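Local coordinates for protein ComZ (Thermus thermophilus, PDB 6QVI) that probably acts as a competence-associated pilin at the pilus tip, serving as a receptor for DNA during natural transformation, at residues T13-F18 and S116-A121; A20-L25 and L110-S116; I174-F180 and I219-T225; L283-C288 and A506-R512. All coordinates share one frame; numbering follows the deposited sequence.

Contact 1: T13-F18 and S116-A121; sequences TSVQAF and SGGAKA
Thr-13 has CG2 swung opposite its own backbone N (chi1 -49°, measured to OG1), which sets that methyl 3.7 Å from Ala-119 CB. Phe-18 reaches the same hairpin by a different route: its CB leaves the helix away from 116-121, but with chi1 at -87° the ring bends back until CD1 is 3.5 Å from Ala-121 CB, the methyl meeting the ring obliquely. Between them Ala-17 points straight at the hairpin, with CB 3.6 Å from Ala-119 CB and 4.0 Å from Ala-121 CB, an apolar seam of small methyls that lets helix and turn come close. This is the start of the pseudopilin-like domain, where helix 12-40 lies on an antiparallel sheet; residues 116-119 form the tight turn, with Gly-117 and Gly-118 at its middle, that joins strands 107-115 and 120-130. The turn is closed by Ser-116 N bonding to Ala-119 O (2.8 Å), and both glycines take positive phi inside it. Ser-116 lays its side chain against the helix backbone, CB lying 3.5 Å from Gln-16 O, while its OG has a weak hydrogen bond to Val-91 O. The Phe-18 ring also packs on Arg-525 and Leu-527 of strand 517-529.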
loop_
_atom_site.group_PDB
_atom_site.type_symbol
_atom_site.label_atom_id
_atom_site.label_comp_id
_atom_site.label_asym_id
_atom_site.label_seq_id
_atom_site.Cartn_x
_atom_site.Cartn_y
_atom_site.Cartn_z
ATOM N N THR A 13 14.008 25.625 44.756
ATOM C CA THR A 13 14.241 26.464 43.576
ATOM C C THR A 13 14.607 25.636 42.346
ATOM O O THR A 13 13.979 25.754 41.284
ATOM C CB THR A 13 15.386 27.453 43.870
ATOM O OG1 THR A 13 15.167 28.114 45.130
ATOM C CG2 THR A 13 15.567 28.465 42.718
ATOM N N SER A 14 15.642 24.803 42.469
ATOM C CA SER A 14 16.101 24.052 41.316
ATOM C C SER A 14 15.026 23.060 40.880
ATOM O O SER A 14 14.749 22.921 39.684
ATOM C CB SER A 14 17.444 23.380 41.628
ATOM O OG SER A 14 17.338 22.426 42.677
ATOM N N VAL A 15 14.347 22.438 41.850
ATOM C CA VAL A 15 13.284 21.512 41.516
ATOM C C VAL A 15 12.226 22.226 40.679
ATOM O O VAL A 15 11.706 21.657 39.703
ATOM C CB VAL A 15 12.715 20.847 42.782
ATOM C CG1 VAL A 15 11.458 20.094 42.455
ATOM C CG2 VAL A 15 13.701 19.834 43.311
ATOM N N GLN A 16 11.903 23.483 41.004
ATOM C CA GLN A 16 10.936 24.152 40.135
ATOM C C GLN A 16 11.522 24.461 38.760
ATOM O O GLN A 16 10.786 24.532 37.780
ATOM C CB GLN A 16 10.411 25.465 40.790
ATOM C CG GLN A 16 9.925 25.355 42.237
ATOM C CD GLN A 16 9.700 26.734 42.930
ATOM O OE1 GLN A 16 8.684 26.940 43.602
ATOM N NE2 GLN A 16 10.610 27.685 42.697
ATOM N N ALA A 17 12.834 24.555 38.655
ATOM C CA ALA A 17 13.389 24.805 37.333
ATOM C C ALA A 17 13.318 23.540 36.494
ATOM O O ALA A 17 12.861 23.556 35.331
ATOM C CB ALA A 17 14.841 25.296 37.458
ATOM N N PHE A 18 13.635 22.417 37.140
ATOM C CA PHE A 18 13.476 21.110 36.532
ATOM C C PHE A 18 12.034 20.872 36.098
ATOM O O PHE A 18 11.788 20.477 34.957
ATOM C CB PHE A 18 13.939 20.073 37.526
ATOM C CG PHE A 18 15.400 19.803 37.447
ATOM C CD1 PHE A 18 16.049 19.837 36.222
ATOM C CD2 PHE A 18 16.140 19.582 38.599
ATOM C CE1 PHE A 18 17.394 19.595 36.140
ATOM C CE2 PHE A 18 17.502 19.352 38.524
ATOM C CZ PHE A 18 18.129 19.357 37.290
ATOM N N SER A 116 12.744 29.034 36.006
ATOM C CA SER A 116 11.741 29.283 37.015
ATOM C C SER A 116 12.321 29.995 38.203
ATOM O O SER A 116 12.975 29.373 39.008
ATOM C CB SER A 116 11.114 27.982 37.470
ATOM O OG SER A 116 10.627 28.074 38.783
ATOM N N GLY A 117 12.054 31.287 38.342
ATOM C CA GLY A 117 12.570 32.003 39.483
ATOM C C GLY A 117 14.078 32.039 39.529
ATOM O O GLY A 117 14.681 31.553 40.489
ATOM N N GLY A 118 14.701 32.560 38.472
ATOM C CA GLY A 118 16.145 32.707 38.463
ATOM C C GLY A 118 16.936 31.417 38.514
ATOM O O GLY A 118 18.129 31.450 38.826
ATOM N N ALA A 119 16.295 30.281 38.263
ATOM C CA ALA A 119 16.964 28.996 38.110
ATOM C C ALA A 119 16.653 28.465 36.718
ATOM O O ALA A 119 15.503 28.508 36.255
ATOM C CB ALA A 119 16.541 27.985 39.183
ATOM N N LYS A 120 17.676 27.962 36.063
ATOM C CA LYS A 120 17.553 27.508 34.699
ATOM C C LYS A 120 17.997 26.048 34.657
ATOM O O LYS A 120 19.033 25.672 35.242
ATOM C CB LYS A 120 18.389 28.413 33.776
ATOM C CG LYS A 120 18.264 28.141 32.285
ATOM C CD LYS A 120 19.069 29.161 31.446
ATOM C CE LYS A 120 19.063 28.758 29.957
ATOM N NZ LYS A 120 19.919 29.594 29.048
ATOM N N ALA A 121 17.176 25.227 33.998
ATOM C CA ALA A 121 17.424 23.805 33.806
ATOM C C ALA A 121 17.123 23.425 32.363
ATOM O O ALA A 121 16.240 23.990 31.702
ATOM C CB ALA A 121 16.567 22.937 34.732
#

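Contact 2: A20-L25 and L110-S116; sequences AAEAGL and LVSEGTS
Helix segment 20-25 and strand 110-115 run nearly antiparallel, at 150° between their directions, with the axes 6.6 Å apart at closest approach and Ala-21 CA only 4.0 Å from Gly-114 CA. Gly-114 has no side chain to hold the helix off at that point, and Gly-24 likewise leaves room over Ser-112. The one hydrogen bond across the contact is polar side chain to helix backbone: Ser-112 OG donates to Ala-21 O at 2.5 Å, approaching at a C=O...O angle of 119° and tilted 22° from the carbonyl plane. The length is short for a model at this resolution and should not be read as unusual strength. That carbonyl is gripped by Ser-112 OG as well as by Leu-25 N. A helix laid lengthwise on an antiparallel sheet is the pilin arrangement, and here strand 107-115 provides the surface beneath helix 12-40. With an alanine in place of Ser-112, Ala-21 O would probably lose its partner from the strand and keep just its bonds within the helix, and the buried interface its polar tie. Further along, Leu-25 has CG opposite its backbone N, which carries CD1 down to the strand, 3.9 Å from Leu-110 CG and 3.5 Å from Leu-110 O. Leu-110 answers with CD2, 3.7 Å from Leu-25 O. At the other end Ala-20 CB sits 3.9 Å from Thr-115 O.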
loop_
_atom_site.group_PDB
_atom_site.type_symbol
_atom_site.label_atom_id
_atom_site.label_comp_id
_atom_site.label_asym_id
_atom_site.label_seq_id
_atom_site.Cartn_x
_atom_site.Cartn_y
_atom_site.Cartn_z
ATOM N N ALA A 20 9.860 22.913 35.297
ATOM C CA ALA A 20 9.520 23.739 34.195
ATOM C C ALA A 20 10.004 23.104 32.942
ATOM O O ALA A 20 9.311 23.064 31.980
ATOM C CB ALA A 20 10.154 25.085 34.355
ATOM N N ALA A 21 11.216 22.617 32.943
ATOM C CA ALA A 21 11.750 22.015 31.754
ATOM C C ALA A 21 11.056 20.723 31.439
ATOM O O ALA A 21 10.689 20.474 30.323
ATOM C CB ALA A 21 13.224 21.787 31.920
ATOM N N GLU A 22 10.869 19.911 32.449
ATOM C CA GLU A 22 10.222 18.614 32.284
ATOM C C GLU A 22 8.776 18.774 31.838
ATOM O O GLU A 22 8.214 17.872 31.205
ATOM C CB GLU A 22 10.227 17.864 33.606
ATOM C CG GLU A 22 11.403 16.992 33.841
ATOM C CD GLU A 22 11.266 15.656 33.160
ATOM O OE1 GLU A 22 12.288 15.150 32.650
ATOM O OE2 GLU A 22 10.135 15.114 33.129
ATOM N N ALA A 23 8.175 19.927 32.118
ATOM C CA ALA A 23 6.877 20.217 31.544
ATOM C C ALA A 23 6.971 20.325 30.035
ATOM O O ALA A 23 6.089 19.837 29.306
ATOM C CB ALA A 23 6.299 21.509 32.139
ATOM N N GLY A 24 8.024 20.974 29.542
ATOM C CA GLY A 24 8.140 21.141 28.105
ATOM C C GLY A 24 8.465 19.841 27.398
ATOM O O GLY A 24 7.861 19.502 26.383
ATOM N N LEU A 25 9.431 19.096 27.934
ATOM C CA LEU A 25 9.851 17.861 27.295
ATOM C C LEU A 25 8.713 16.875 27.173
ATOM O O LEU A 25 8.540 16.268 26.120
ATOM C CB LEU A 25 10.974 17.211 28.077
ATOM C CG LEU A 25 11.530 16.058 27.251
ATOM C CD1 LEU A 25 12.506 16.576 26.222
ATOM C CD2 LEU A 25 12.201 15.043 28.132
ATOM N N LEU A 110 14.898 16.032 21.188
ATOM C CA LEU A 110 13.952 17.018 21.720
ATOM C C LEU A 110 14.590 17.705 22.937
ATOM O O LEU A 110 15.069 17.023 23.850
ATOM C CB LEU A 110 12.647 16.341 22.122
ATOM C CG LEU A 110 11.475 17.217 22.543
ATOM C CD1 LEU A 110 11.130 18.398 21.585
ATOM C CD2 LEU A 110 10.275 16.369 22.882
ATOM N N VAL A 111 14.669 19.039 22.917
ATOM C CA VAL A 111 15.325 19.804 23.988
ATOM C C VAL A 111 14.373 20.865 24.530
ATOM O O VAL A 111 13.826 21.671 23.763
ATOM C CB VAL A 111 16.638 20.458 23.502
ATOM C CG1 VAL A 111 17.046 21.584 24.384
ATOM C CG2 VAL A 111 17.739 19.479 23.504
ATOM N N SER A 112 14.235 20.894 25.834
ATOM C CA SER A 112 13.405 21.848 26.501
ATOM C C SER A 112 14.175 22.583 27.578
ATOM O O SER A 112 14.437 22.037 28.597
ATOM C CB SER A 112 12.234 21.102 27.101
ATOM O OG SER A 112 11.872 21.579 28.360
ATOM N N GLU A 113 14.533 23.831 27.334
ATOM C CA GLU A 113 15.236 24.665 28.290
ATOM C C GLU A 113 14.233 25.338 29.173
ATOM O O GLU A 113 13.486 26.114 28.706
ATOM C CB GLU A 113 15.963 25.771 27.563
ATOM C CG GLU A 113 17.169 25.338 26.766
ATOM C CD GLU A 113 17.754 26.447 25.919
ATOM O OE1 GLU A 113 18.052 26.220 24.737
ATOM O OE2 GLU A 113 17.926 27.558 26.431
ATOM N N GLY A 114 14.232 25.079 30.460
ATOM C CA GLY A 114 13.268 25.710 31.336
ATOM C C GLY A 114 13.839 26.676 32.346
ATOM O O GLY A 114 14.988 26.611 32.672
ATOM N N THR A 115 13.037 27.628 32.789
ATOM C CA THR A 115 13.479 28.590 33.778
ATOM C C THR A 115 12.398 28.823 34.756
ATOM O O THR A 115 11.278 28.858 34.382
ATOM C CB THR A 115 13.778 29.971 33.226
ATOM O OG1 THR A 115 12.569 30.551 32.785
ATOM C CG2 THR A 115 14.729 29.936 32.096
ATOM N N SER A 116 12.744 29.034 36.006
ATOM C CA SER A 116 11.741 29.283 37.015
ATOM C C SER A 116 12.321 29.995 38.203
ATOM O O SER A 116 12.975 29.373 39.008
ATOM C CB SER A 116 11.114 27.982 37.470
ATOM O OG SER A 116 10.627 28.074 38.783
#

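Contact 3: I174-F180 and I219-T225; sequences IEANGNF and ISVGGST
Thr-225 OG1 accepts a hydrogen bond from Gly-178 N at 2.7 Å with an N-H...O angle of 154°, joining the two chain segments beyond the paired residues Glu-175/Ser-220 and Ala-176/Val-221. Its chi1 of -71° turns OG1 opposite the carbonyl carbon and sends CG2 opposite the backbone N: OG1 meets Gly-178 and lies 3.8 Å from Ala-176 CB, while CG2 comes obliquely to the Phe-180 ring, 4.1 Å from CD1. A valine here would probably leave Gly-178 N without its acceptor and let the bend after Ala-176 shift. Thr-225 is placed by the type II turn from Gly-222, in which Ser-224 OG bonds to Gly-223 O. Gly-178 has positive phi, at backbone angles where a CB would be jammed against the preceding carbonyl O. Before these bends the two strands lie parallel, their directions 8° apart, with three backbone bonds in alternation: Ser-220 N to Ile-174 O (2.9 Å), Ala-176 N to Ser-220 O (3.2 Å) and Gly-222 N to Ala-176 O (2.7 Å). Such parallel stacking of strands and turns in register is how successive coils of a beta-solenoid meet. Inside, Ile-174 CB rests 4.0 Å from Ile-219 CG2, and both isoleucines pack on Leu-212 of strand 212-214. Strand 218-221 is the middle of three parallel strands, between 172-176 and 246-247; Ile-219 bonds through its backbone to Thr-247 of the latter strand and to Asp-245 just before it.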
loop_
_atom_site.group_PDB
_atom_site.type_symbol
_atom_site.label_atom_id
_atom_site.label_comp_id
_atom_site.label_asym_id
_atom_site.label_seq_id
_atom_site.Cartn_x
_atom_site.Cartn_y
_atom_site.Cartn_z
ATOM N N ILE A 174 14.394 -2.879 -16.022
ATOM C CA ILE A 174 13.483 -2.069 -16.811
ATOM C C ILE A 174 14.326 -1.475 -17.920
ATOM O O ILE A 174 15.202 -0.663 -17.642
ATOM C CB ILE A 174 12.829 -0.955 -15.976
ATOM C CG1 ILE A 174 11.919 -1.539 -14.895
ATOM C CG2 ILE A 174 12.079 0.009 -16.881
ATOM C CD1 ILE A 174 11.326 -0.486 -13.976
ATOM N N GLU A 175 14.191 -1.981 -19.140
ATOM C CA GLU A 175 14.873 -1.427 -20.315
ATOM C C GLU A 175 13.840 -0.721 -21.183
ATOM O O GLU A 175 13.457 -1.204 -22.245
ATOM C CB GLU A 175 15.634 -2.515 -21.117
ATOM C CG GLU A 175 16.699 -3.289 -20.349
ATOM C CD GLU A 175 17.919 -3.666 -21.206
ATOM O OE1 GLU A 175 18.330 -2.860 -22.075
ATOM O OE2 GLU A 175 18.465 -4.777 -21.005
ATOM N N ALA A 176 13.331 0.397 -20.686
ATOM C CA ALA A 176 12.269 1.118 -21.372
ATOM C C ALA A 176 12.917 2.126 -22.309
ATOM O O ALA A 176 13.729 2.953 -21.877
ATOM C CB ALA A 176 11.335 1.816 -20.389
ATOM N N ASN A 177 12.561 2.054 -23.591
ATOM C CA ASN A 177 13.121 2.927 -24.619
ATOM C C ASN A 177 11.967 3.424 -25.495
ATOM O O ASN A 177 11.916 3.189 -26.693
ATOM C CB ASN A 177 14.153 2.160 -25.446
ATOM C CG ASN A 177 15.248 1.526 -24.587
ATOM O OD1 ASN A 177 15.760 2.140 -23.650
ATOM N ND2 ASN A 177 15.586 0.263 -24.894
ATOM N N GLY A 178 11.040 4.151 -24.889
ATOM C CA GLY A 178 9.710 4.309 -25.421
ATOM C C GLY A 178 8.744 3.410 -24.675
ATOM O O GLY A 178 9.047 2.884 -23.604
ATOM N N ASN A 179 7.557 3.243 -25.251
ATOM C CA ASN A 179 6.593 2.191 -24.891
ATOM C C ASN A 179 6.307 2.118 -23.377
ATOM O O ASN A 179 5.848 1.085 -22.881
ATOM C CB ASN A 179 7.063 0.817 -25.414
ATOM C CG ASN A 179 8.542 0.518 -25.086
ATOM O OD1 ASN A 179 9.455 0.838 -25.865
ATOM N ND2 ASN A 179 8.770 -0.128 -23.940
ATOM N N PHE A 180 6.544 3.195 -22.629
ATOM C CA PHE A 180 6.422 3.164 -21.173
ATOM C C PHE A 180 6.250 4.593 -20.673
ATOM O O PHE A 180 7.083 5.459 -20.957
ATOM C CB PHE A 180 7.675 2.514 -20.573
ATOM C CG PHE A 180 7.679 2.396 -19.074
ATOM C CD1 PHE A 180 7.914 3.485 -18.249
ATOM C CD2 PHE A 180 7.500 1.156 -18.485
ATOM C CE1 PHE A 180 7.938 3.329 -16.847
ATOM C CE2 PHE A 180 7.523 1.000 -17.119
ATOM C CZ PHE A 180 7.751 2.097 -16.293
ATOM N N ILE A 219 18.405 0.128 -14.289
ATOM C CA ILE A 219 17.338 0.445 -15.229
ATOM C C ILE A 219 17.911 1.336 -16.310
ATOM O O ILE A 219 18.837 2.124 -16.073
ATOM C CB ILE A 219 16.120 1.150 -14.596
ATOM C CG1 ILE A 219 16.467 2.578 -14.174
ATOM C CG2 ILE A 219 15.557 0.363 -13.427
ATOM C CD1 ILE A 219 15.286 3.492 -14.172
ATOM N N SER A 220 17.369 1.187 -17.517
ATOM C CA SER A 220 17.758 1.996 -18.666
ATOM C C SER A 220 16.527 2.739 -19.153
ATOM O O SER A 220 15.417 2.205 -19.124
ATOM C CB SER A 220 18.353 1.141 -19.799
ATOM O OG SER A 220 19.113 1.922 -20.711
ATOM N N VAL A 221 16.712 3.977 -19.588
ATOM C CA VAL A 221 15.595 4.797 -20.023
ATOM C C VAL A 221 15.978 5.461 -21.344
ATOM O O VAL A 221 16.902 6.290 -21.391
ATOM C CB VAL A 221 15.204 5.827 -18.957
ATOM C CG1 VAL A 221 14.420 6.962 -19.578
ATOM C CG2 VAL A 221 14.397 5.156 -17.874
ATOM N N GLY A 222 15.277 5.083 -22.420
ATOM C CA GLY A 222 15.521 5.610 -23.745
ATOM C C GLY A 222 14.482 6.643 -24.156
ATOM O O GLY A 222 13.612 7.041 -23.377
ATOM N N GLY A 223 14.577 7.065 -25.418
ATOM C CA GLY A 223 13.776 8.184 -25.877
ATOM C C GLY A 223 12.288 7.892 -25.847
ATOM O O GLY A 223 11.842 6.766 -26.099
ATOM N N SER A 224 11.518 8.945 -25.549
ATOM C CA SER A 224 10.049 9.043 -25.475
ATOM C C SER A 224 9.463 8.326 -24.258
ATOM O O SER A 224 8.261 8.458 -23.987
ATOM C CB SER A 224 9.346 8.542 -26.751
ATOM O OG SER A 224 9.362 7.130 -26.833
ATOM N N THR A 225 10.284 7.660 -23.461
ATOM C CA THR A 225 9.850 7.141 -22.176
ATOM C C THR A 225 9.556 8.331 -21.266
ATOM O O THR A 225 10.111 9.422 -21.440
ATOM C CB THR A 225 10.946 6.252 -21.589
ATOM O OG1 THR A 225 11.013 5.045 -22.347
ATOM C CG2 THR A 225 10.683 5.893 -20.125
#

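Contact 4: L283-C288 and A506-R512; sequences LDSDAC and ALLPSLR
An ST motif shapes the disulfide-bearing loop that Leu-283 to Cys-288 form against the returning chain Ala-506 to Arg-512: Ser-285 OG accepts from Cys-288 N, three residues on, at 2.9 Å and 143°. Cys-288 is bonded to Cys-297 of helix 294-301, so the loop is fastened to that helix, while 506-512 belongs to the connection leading from the beta-solenoid domain back to strand 517-529 of the pilin-like domain. Around Leu-283, Ala-287 and Cys-288 the packing is mainly apolar. Leu-283, with CG opposite its backbone N (chi1 171°), lays CD1 across Pro-509, 3.7 Å from CB, and both residues also touch Trp-294, whose NE1 donates to Leu-507 O. Ala-287 CB points at the returning chain, 3.7 Å from Ala-506 O and 4.1 Å from Ala-506 CB. Leu-507 starts away but brings CD2 round to 4.2 Å from Cys-288 SG. At the other end the contact is electrostatic and looser. Arg-512 lies near two acids without forming a salt bridge: Asp-284 OD2 is 4.2 Å from NH2, above one face of the guanidinium toward its rim, and Asp-286 OD1 is also 4.2 Å from NH2, with its carboxylate plane turned 70° from the guanidinium.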
loop_
_atom_site.group_PDB
_atom_site.type_symbol
_atom_site.label_atom_id
_atom_site.label_comp_id
_atom_site.label_asym_id
_atom_site.label_seq_id
_atom_site.Cartn_x
_atom_site.Cartn_y
_atom_site.Cartn_z
ATOM N N LEU A 283 3.092 -13.498 6.118
ATOM C CA LEU A 283 2.704 -12.196 5.597
ATOM C C LEU A 283 2.342 -11.372 6.820
ATOM O O LEU A 283 1.308 -11.605 7.455
ATOM C CB LEU A 283 1.517 -12.341 4.654
ATOM C CG LEU A 283 0.824 -11.067 4.172
ATOM C CD1 LEU A 283 1.644 -10.449 3.021
ATOM C CD2 LEU A 283 -0.621 -11.352 3.753
ATOM N N ASP A 284 3.147 -10.396 7.165
ATOM C CA ASP A 284 2.869 -9.782 8.441
ATOM C C ASP A 284 1.921 -8.639 8.077
ATOM O O ASP A 284 2.325 -7.644 7.458
ATOM C CB ASP A 284 4.127 -9.295 9.152
ATOM C CG ASP A 284 3.818 -8.657 10.483
ATOM O OD1 ASP A 284 3.413 -9.444 11.376
ATOM O OD2 ASP A 284 3.844 -7.411 10.627
ATOM N N SER A 285 0.660 -8.801 8.452
ATOM C CA SER A 285 -0.410 -7.876 8.136
ATOM C C SER A 285 -1.381 -7.975 9.292
ATOM O O SER A 285 -1.375 -8.962 10.042
ATOM C CB SER A 285 -1.119 -8.274 6.865
ATOM O OG SER A 285 -2.016 -9.345 7.147
ATOM N N ASP A 286 -2.287 -7.005 9.382
ATOM C CA ASP A 286 -3.163 -6.987 10.552
ATOM C C ASP A 286 -3.997 -8.246 10.634
ATOM O O ASP A 286 -4.290 -8.713 11.738
ATOM C CB ASP A 286 -4.065 -5.748 10.561
ATOM C CG ASP A 286 -3.299 -4.456 10.860
ATOM O OD1 ASP A 286 -2.279 -4.509 11.582
ATOM O OD2 ASP A 286 -3.714 -3.387 10.356
ATOM N N ALA A 287 -4.306 -8.868 9.491
ATOM C CA ALA A 287 -5.139 -10.059 9.523
ATOM C C ALA A 287 -4.328 -11.336 9.510
ATOM O O ALA A 287 -4.793 -12.344 10.044
ATOM C CB ALA A 287 -6.122 -10.078 8.346
ATOM N N CYS A 288 -3.109 -11.325 8.980
ATOM C CA CYS A 288 -2.406 -12.579 8.757
ATOM C C CYS A 288 -1.113 -12.761 9.538
ATOM O O CYS A 288 -0.472 -13.811 9.385
ATOM C CB CYS A 288 -2.117 -12.722 7.259
ATOM S SG CYS A 288 -3.608 -13.010 6.271
ATOM N N ALA A 506 -9.031 -7.334 3.789
ATOM C CA ALA A 506 -8.138 -7.795 4.848
ATOM C C ALA A 506 -7.149 -8.850 4.344
ATOM O O ALA A 506 -6.003 -8.914 4.828
ATOM C CB ALA A 506 -8.954 -8.342 6.022
ATOM N N LEU A 507 -7.564 -9.722 3.404
ATOM C CA LEU A 507 -6.645 -10.816 3.137
ATOM C C LEU A 507 -5.676 -10.519 1.990
ATOM O O LEU A 507 -4.924 -11.412 1.571
ATOM C CB LEU A 507 -7.407 -12.122 2.898
ATOM C CG LEU A 507 -8.340 -12.563 4.035
ATOM C CD1 LEU A 507 -9.124 -13.796 3.505
ATOM C CD2 LEU A 507 -7.702 -12.822 5.402
ATOM N N LEU A 508 -5.556 -9.285 1.612
ATOM C CA LEU A 508 -4.560 -8.835 0.659
ATOM C C LEU A 508 -3.290 -8.409 1.408
ATOM O O LEU A 508 -3.315 -8.209 2.618
ATOM C CB LEU A 508 -5.119 -7.649 -0.127
ATOM C CG LEU A 508 -5.870 -7.879 -1.426
ATOM C CD1 LEU A 508 -4.909 -8.034 -2.599
ATOM C CD2 LEU A 508 -6.745 -9.099 -1.288
ATOM N N PRO A 509 -2.142 -8.333 0.738
ATOM C CA PRO A 509 -0.926 -7.864 1.417
ATOM C C PRO A 509 -0.988 -6.363 1.705
ATOM O O PRO A 509 -1.535 -5.591 0.915
ATOM C CB PRO A 509 0.189 -8.189 0.414
ATOM C CG PRO A 509 -0.411 -9.188 -0.523
ATOM C CD PRO A 509 -1.857 -8.844 -0.611
ATOM N N SER A 510 -0.440 -5.947 2.854
ATOM C CA SER A 510 -0.246 -4.514 3.113
ATOM C C SER A 510 1.266 -4.264 3.253
ATOM O O SER A 510 1.823 -4.305 4.351
ATOM C CB SER A 510 -1.060 -4.028 4.347
ATOM O OG SER A 510 -0.321 -4.140 5.554
ATOM N N LEU A 511 1.904 -3.950 2.129
ATOM C CA LEU A 511 3.353 -3.836 2.025
ATOM C C LEU A 511 3.850 -2.536 2.650
ATOM O O LEU A 511 3.395 -1.444 2.277
ATOM C CB LEU A 511 3.751 -3.878 0.554
ATOM C CG LEU A 511 3.201 -5.062 -0.256
ATOM C CD1 LEU A 511 3.587 -5.050 -1.748
ATOM C CD2 LEU A 511 3.740 -6.354 0.390
ATOM N N ARG A 512 4.863 -2.655 3.522
ATOM C CA ARG A 512 5.404 -1.527 4.283
ATOM C C ARG A 512 6.829 -1.229 3.833
ATOM O O ARG A 512 7.636 -2.150 3.628
ATOM C CB ARG A 512 5.432 -1.821 5.792
ATOM C CG ARG A 512 4.080 -1.856 6.497
ATOM C CD ARG A 512 4.200 -2.294 7.980
ATOM N NE ARG A 512 3.038 -3.090 8.397
ATOM C CZ ARG A 512 2.580 -3.202 9.646
ATOM N NH1 ARG A 512 3.186 -2.570 10.651
ATOM N NH2 ARG A 512 1.504 -3.957 9.892
#

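Contacts 1 and 2 lie side by side, centres about 10 Å apart, sharing helix 12-40 and Ser-116; contact 2 is nested inside the chain loop that contact 1 closes, and contact 1 reaches strand 120-130 and contact 2 its neighbour 107-115 in the same antiparallel sheet. Contacts 3 and 4 follow in series, far from this pair: the centres of contacts 1 and 3 are about 65 Å apart, those of contacts 2 and 4 about 41 Å, and those of contacts 3 and 4 about 33 Å. Because strand 517-529 pairs with 120-130, the beta-solenoid appears to be inserted in the pilin-like domain; the chain passes contact 3, then 283-288, and returns through 506-512, giving an elongated two-domain protein.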